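Local coordinates for putative uncharacterized protein (Coprinopsis cinerea, PDB 3W9A), which probably hydrolyses beta-glucan chains, as a fungal glycoside hydrolase of family 131 whose catalytic domain is a beta-jelly roll, at residues Arg146-Ala160 with Leu172-Val185. Residues are numbered along the deposited sequence; the frame is centred on the assembly and turned at random.
Sequences RWSTPFTADTWFNFA and LWASTNGNPLVKVV
Leu172 CD2 makes a CH-pi contact over one face of the Trp147 indole, 4.2 Å from the centroid of the five-membered ring; Thr149 N lies over the opposite face, both offset toward the rim. With CG anti to the backbone N (chi1 179°), the indole is laid against Leu172 and, obliquely, Ala174 and Val184, whose CG2 comes within 3.6 Å of Trp147 NE1. Trp147 CZ3 meets the Phe159 ring at its edge, in plane, and Leu172 CD1 reaches Phe159 CD1 obliquely at 3.9 Å. Lys183 CB covers the centre of one face of the Trp173 indole, Ala160 O lies at its edge, in plane, and its NE1 bonds to Asp162. The example illustrates how the two sheets of a beta-jelly roll pack: strand 144-150 belongs to one, the hairpin of strands 157-164 and 169-176 to the other, and Trp147 bridges them. Replacing the indole by an alanine's methyl is likely to leave Leu172 CD2 and Val184 CG2 without their aromatic partner and open a gap between the sheets. Within the hairpin, Trp173 N bonds to Ala160 O at 2.8 Å. In the type II' turn from Thr176 to Asn179, Asn177 grips Trp156 twice: OD1 accepts from Trp156 N at 2.9 Å, and its backbone N donates to Trp156 O at 2.7 Å.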
loop_
_atom_site.group_PDB
_atom_site.type_symbol
_atom_site.label_atom_id
_atom_site.label_comp_id
_atom_site.label_asym_id
_atom_site.label_seq_id
_atom_site.Cartn_x
_atom_site.Cartn_y
_atom_site.Cartn_z
ATOM N N ARG A 146 1.005 12.051 11.739
ATOM C CA ARG A 146 -0.067 13.040 11.699
ATOM C C ARG A 146 -1.431 12.441 12.029
ATOM O O ARG A 146 -2.394 13.169 12.245
ATOM C CB ARG A 146 -0.148 13.698 10.311
ATOM C CG ARG A 146 1.180 14.048 9.676
ATOM C CD ARG A 146 1.996 14.970 10.554
ATOM N NE ARG A 146 3.293 15.264 9.944
ATOM C CZ ARG A 146 3.796 16.485 9.755
ATOM N NH1 ARG A 146 3.143 17.570 10.154
ATOM N NH2 ARG A 146 4.987 16.617 9.196
ATOM N N TRP A 147 -1.527 11.117 12.064
ATOM C CA TRP A 147 -2.820 10.465 12.174
ATOM C C TRP A 147 -2.600 9.011 12.533
ATOM O O TRP A 147 -1.601 8.415 12.131
ATOM C CB TRP A 147 -3.530 10.594 10.830
ATOM C CG TRP A 147 -4.886 9.969 10.707
ATOM C CD1 TRP A 147 -6.080 10.609 10.780
ATOM C CD2 TRP A 147 -5.185 8.596 10.416
ATOM N NE1 TRP A 147 -7.104 9.724 10.585
ATOM C CE2 TRP A 147 -6.581 8.478 10.365
ATOM C CE3 TRP A 147 -4.408 7.455 10.226
ATOM C CZ2 TRP A 147 -7.221 7.272 10.115
ATOM C CZ3 TRP A 147 -5.048 6.251 9.987
ATOM C CH2 TRP A 147 -6.438 6.172 9.923
ATOM N N SER A 148 -3.530 8.429 13.276
ATOM C CA SER A 148 -3.431 7.024 13.613
ATOM C C SER A 148 -4.770 6.515 14.074
ATOM O O SER A 148 -5.665 7.294 14.419
ATOM C CB SER A 148 -2.321 6.763 14.666
ATOM O OG SER A 148 -2.711 7.129 15.977
ATOM N N THR A 149 -4.930 5.204 14.040
ATOM C CA THR A 149 -6.200 4.597 14.374
ATOM C C THR A 149 -5.909 3.173 14.817
ATOM O O THR A 149 -4.990 2.533 14.285
ATOM C CB THR A 149 -7.193 4.666 13.182
ATOM O OG1 THR A 149 -8.535 4.484 13.643
ATOM C CG2 THR A 149 -6.895 3.621 12.125
ATOM N N PRO A 150 -6.633 2.685 15.840
ATOM C CA PRO A 150 -6.443 1.292 16.191
ATOM C C PRO A 150 -6.545 0.369 14.973
ATOM O O PRO A 150 -7.497 0.454 14.215
ATOM C CB PRO A 150 -7.581 1.047 17.176
ATOM C CG PRO A 150 -7.667 2.346 17.922
ATOM C CD PRO A 150 -7.392 3.410 16.883
ATOM N N PHE A 151 -5.549 -0.489 14.776
ATOM C CA PHE A 151 -5.533 -1.373 13.607
ATOM C C PHE A 151 -6.431 -2.597 13.893
ATOM O O PHE A 151 -5.957 -3.704 14.155
ATOM C CB PHE A 151 -4.081 -1.764 13.265
ATOM C CG PHE A 151 -3.896 -2.380 11.891
ATOM C CD1 PHE A 151 -2.706 -3.027 11.578
ATOM C CD2 PHE A 151 -4.871 -2.304 10.914
ATOM C CE1 PHE A 151 -2.503 -3.576 10.322
ATOM C CE2 PHE A 151 -4.678 -2.877 9.668
ATOM C CZ PHE A 151 -3.495 -3.503 9.367
ATOM N N THR A 152 -7.743 -2.370 13.832
ATOM C CA THR A 152 -8.740 -3.376 14.152
ATOM C C THR A 152 -8.723 -4.505 13.127
ATOM O O THR A 152 -8.740 -4.246 11.919
ATOM C CB THR A 152 -10.155 -2.768 14.164
ATOM O OG1 THR A 152 -10.152 -1.521 14.877
ATOM C CG2 THR A 152 -11.124 -3.701 14.840
ATOM N N ALA A 153 -8.715 -5.747 13.614
ATOM C CA ALA A 153 -8.770 -6.916 12.753
ATOM C C ALA A 153 -10.027 -6.890 11.887
ATOM O O ALA A 153 -11.108 -6.535 12.348
ATOM C CB ALA A 153 -8.719 -8.208 13.576
ATOM N N ASP A 154 -9.849 -7.235 10.615
ATOM C CA ASP A 154 -10.928 -7.316 9.616
ATOM C C ASP A 154 -11.607 -6.023 9.175
ATOM O O ASP A 154 -12.477 -6.046 8.321
ATOM C CB ASP A 154 -11.939 -8.395 10.015
ATOM C CG ASP A 154 -11.348 -9.793 9.866
ATOM O OD1 ASP A 154 -11.072 -10.428 10.894
ATOM O OD2 ASP A 154 -11.083 -10.222 8.715
ATOM N N THR A 155 -11.182 -4.895 9.714
ATOM C CA THR A 155 -11.654 -3.613 9.240
ATOM C C THR A 155 -10.837 -3.181 8.018
ATOM O O THR A 155 -9.615 -3.307 8.009
ATOM C CB THR A 155 -11.569 -2.587 10.369
ATOM O OG1 THR A 155 -12.379 -3.049 11.464
ATOM C CG2 THR A 155 -12.049 -1.246 9.908
ATOM N N TRP A 156 -11.507 -2.712 6.970
ATOM C CA TRP A 156 -10.795 -2.305 5.758
ATOM C C TRP A 156 -10.541 -0.828 5.879
ATOM O O TRP A 156 -11.469 -0.057 6.000
ATOM C CB TRP A 156 -11.570 -2.641 4.480
ATOM C CG TRP A 156 -11.267 -3.995 3.944
ATOM C CD1 TRP A 156 -12.023 -5.149 4.083
ATOM C CD2 TRP A 156 -10.104 -4.372 3.189
ATOM N NE1 TRP A 156 -11.397 -6.191 3.447
ATOM C CE2 TRP A 156 -10.219 -5.749 2.899
ATOM C CE3 TRP A 156 -8.967 -3.677 2.738
ATOM C CZ2 TRP A 156 -9.242 -6.447 2.170
ATOM C CZ3 TRP A 156 -8.000 -4.373 1.998
ATOM C CH2 TRP A 156 -8.146 -5.738 1.724
ATOM N N PHE A 157 -9.268 -0.454 5.892
ATOM C CA PHE A 157 -8.854 0.926 6.013
ATOM C C PHE A 157 -8.505 1.472 4.649
ATOM O O PHE A 157 -7.569 0.992 3.979
ATOM C CB PHE A 157 -7.692 1.029 6.989
ATOM C CG PHE A 157 -8.081 0.698 8.400
ATOM C CD1 PHE A 157 -8.671 1.669 9.221
ATOM C CD2 PHE A 157 -7.903 -0.590 8.904
ATOM C CE1 PHE A 157 -9.049 1.362 10.519
ATOM C CE2 PHE A 157 -8.273 -0.900 10.206
ATOM C CZ PHE A 157 -8.843 0.074 11.016
ATOM N N ASN A 158 -9.299 2.449 4.234
ATOM C CA ASN A 158 -9.161 3.089 2.937
ATOM C C ASN A 158 -8.323 4.309 3.114
ATOM O O ASN A 158 -8.524 5.059 4.070
ATOM C CB ASN A 158 -10.514 3.526 2.372
ATOM C CG ASN A 158 -11.542 2.423 2.401
ATOM O OD1 ASN A 158 -12.663 2.594 2.936
ATOM N ND2 ASN A 158 -11.192 1.287 1.816
ATOM N N PHE A 159 -7.397 4.527 2.192
ATOM C CA PHE A 159 -6.579 5.727 2.199
ATOM C C PHE A 159 -6.399 6.300 0.822
ATOM O O PHE A 159 -6.429 5.577 -0.198
ATOM C CB PHE A 159 -5.191 5.446 2.739
ATOM C CG PHE A 159 -5.166 4.977 4.170
ATOM C CD1 PHE A 159 -5.262 5.889 5.214
ATOM C CD2 PHE A 159 -5.022 3.640 4.473
ATOM C CE1 PHE A 159 -5.209 5.474 6.539
ATOM C CE2 PHE A 159 -4.973 3.207 5.787
ATOM C CZ PHE A 159 -5.054 4.130 6.826
ATOM N N ALA A 160 -6.187 7.607 0.801
ATOM C CA ALA A 160 -5.502 8.237 -0.306
ATOM C C ALA A 160 -4.508 9.286 0.197
ATOM O O ALA A 160 -4.820 10.128 1.067
ATOM C CB ALA A 160 -6.487 8.818 -1.307
ATOM N N LEU A 172 -3.848 13.643 3.776
ATOM C CA LEU A 172 -4.370 12.288 3.876
ATOM C C LEU A 172 -5.902 12.256 3.814
ATOM O O LEU A 172 -6.587 13.013 4.537
ATOM C CB LEU A 172 -3.898 11.650 5.177
ATOM C CG LEU A 172 -4.333 10.204 5.387
ATOM C CD1 LEU A 172 -3.573 9.297 4.418
ATOM C CD2 LEU A 172 -4.137 9.777 6.843
ATOM N N TRP A 173 -6.431 11.397 2.944
ATOM C CA TRP A 173 -7.853 11.069 2.946
ATOM C C TRP A 173 -7.998 9.666 3.560
ATOM O O TRP A 173 -7.165 8.790 3.327
ATOM C CB TRP A 173 -8.452 11.129 1.545
ATOM C CG TRP A 173 -8.385 12.487 0.913
ATOM C CD1 TRP A 173 -7.264 13.136 0.507
ATOM C CD2 TRP A 173 -9.483 13.355 0.607
ATOM N NE1 TRP A 173 -7.589 14.363 -0.032
ATOM C CE2 TRP A 173 -8.947 14.512 -0.004
ATOM C CE3 TRP A 173 -10.875 13.255 0.758
ATOM C CZ2 TRP A 173 -9.747 15.586 -0.422
ATOM C CZ3 TRP A 173 -11.671 14.317 0.335
ATOM C CH2 TRP A 173 -11.099 15.474 -0.244
ATOM N N ALA A 174 -9.039 9.454 4.349
ATOM C CA ALA A 174 -9.245 8.164 5.012
ATOM C C ALA A 174 -10.715 7.867 5.293
ATOM O O ALA A 174 -11.555 8.767 5.388
ATOM C CB ALA A 174 -8.438 8.083 6.303
ATOM N N SER A 175 -11.011 6.578 5.360
ATOM C CA SER A 175 -12.299 6.064 5.794
ATOM C C SER A 175 -12.135 4.566 6.019
ATOM O O SER A 175 -11.062 4.008 5.717
ATOM C CB SER A 175 -13.373 6.311 4.741
ATOM O OG SER A 175 -13.264 5.392 3.673
ATOM N N THR A 176 -13.183 3.925 6.544
ATOM C CA THR A 176 -13.212 2.466 6.680
ATOM C C THR A 176 -14.273 1.825 5.773
ATOM O O THR A 176 -15.250 2.456 5.371
ATOM C CB THR A 176 -13.471 2.016 8.138
ATOM O OG1 THR A 176 -14.723 2.531 8.585
ATOM C CG2 THR A 176 -12.371 2.522 9.074
ATOM N N ASN A 177 -14.038 0.565 5.449
ATOM C CA ASN A 177 -14.974 -0.280 4.716
ATOM C C ASN A 177 -15.561 0.396 3.486
ATOM O O ASN A 177 -14.799 0.727 2.590
ATOM C CB ASN A 177 -16.013 -0.841 5.687
ATOM C CG ASN A 177 -15.362 -1.595 6.844
ATOM O OD1 ASN A 177 -14.393 -2.343 6.656
ATOM N ND2 ASN A 177 -15.878 -1.388 8.048
ATOM N N GLY A 178 -16.885 0.579 3.423
ATOM C CA GLY A 178 -17.546 1.171 2.250
ATOM C C GLY A 178 -17.834 2.663 2.347
ATOM O O GLY A 178 -18.492 3.223 1.469
ATOM N N ASN A 179 -17.345 3.322 3.400
ATOM C CA ASN A 179 -17.625 4.746 3.613
ATOM C C ASN A 179 -16.721 5.601 2.741
ATOM O O ASN A 179 -15.586 5.216 2.472
ATOM C CB ASN A 179 -17.420 5.130 5.080
ATOM C CG ASN A 179 -18.261 4.292 6.024
ATOM O OD1 ASN A 179 -17.798 3.871 7.081
ATOM N ND2 ASN A 179 -19.489 4.029 5.635
ATOM N N PRO A 180 -17.217 6.764 2.294
ATOM C CA PRO A 180 -16.381 7.558 1.384
ATOM C C PRO A 180 -15.204 8.205 2.090
ATOM O O PRO A 180 -15.286 8.515 3.287
ATOM C CB PRO A 180 -17.339 8.628 0.854
ATOM C CG PRO A 180 -18.447 8.694 1.869
ATOM C CD PRO A 180 -18.590 7.295 2.403
ATOM N N LEU A 181 -14.120 8.415 1.351
ATOM C CA LEU A 181 -12.952 9.087 1.879
ATOM C C LEU A 181 -13.284 10.516 2.326
ATOM O O LEU A 181 -13.999 11.251 1.642
ATOM C CB LEU A 181 -11.837 9.131 0.818
ATOM C CG LEU A 181 -11.245 7.779 0.402
ATOM C CD1 LEU A 181 -10.388 7.915 -0.855
ATOM C CD2 LEU A 181 -10.438 7.180 1.544
ATOM N N VAL A 182 -12.757 10.875 3.490
ATOM C CA VAL A 182 -12.814 12.235 4.006
ATOM C C VAL A 182 -11.367 12.647 4.216
ATOM O O VAL A 182 -10.519 11.799 4.553
ATOM C CB VAL A 182 -13.625 12.303 5.328
ATOM C CG1 VAL A 182 -13.658 13.715 5.902
ATOM C CG2 VAL A 182 -15.048 11.815 5.100
ATOM N N LYS A 183 -11.074 13.929 3.994
ATOM C CA LYS A 183 -9.733 14.459 4.214
ATOM C C LYS A 183 -9.489 14.675 5.717
ATOM O O LYS A 183 -10.018 15.606 6.317
ATOM C CB LYS A 183 -9.508 15.752 3.425
ATOM C CG LYS A 183 -8.045 16.167 3.366
ATOM C CD LYS A 183 -7.774 17.265 2.343
ATOM C CE LYS A 183 -6.273 17.499 2.162
ATOM N NZ LYS A 183 -5.924 18.308 0.954
ATOM N N VAL A 184 -8.685 13.804 6.314
ATOM C CA VAL A 184 -8.461 13.800 7.771
ATOM C C VAL A 184 -7.190 14.545 8.169
ATOM O O VAL A 184 -7.042 14.983 9.316
ATOM C CB VAL A 184 -8.417 12.356 8.328
ATOM C CG1 VAL A 184 -9.817 11.761 8.349
ATOM C CG2 VAL A 184 -7.472 11.473 7.511
ATOM N N VAL A 185 -6.264 14.702 7.229
ATOM C CA VAL A 185 -5.088 15.531 7.470
ATOM C C VAL A 185 -4.867 16.482 6.292
ATOM O O VAL A 185 -4.651 16.052 5.154
ATOM C CB VAL A 185 -3.806 14.705 7.753
ATOM C CG1 VAL A 185 -2.646 15.636 8.096
ATOM C CG2 VAL A 185 -4.028 13.703 8.887
#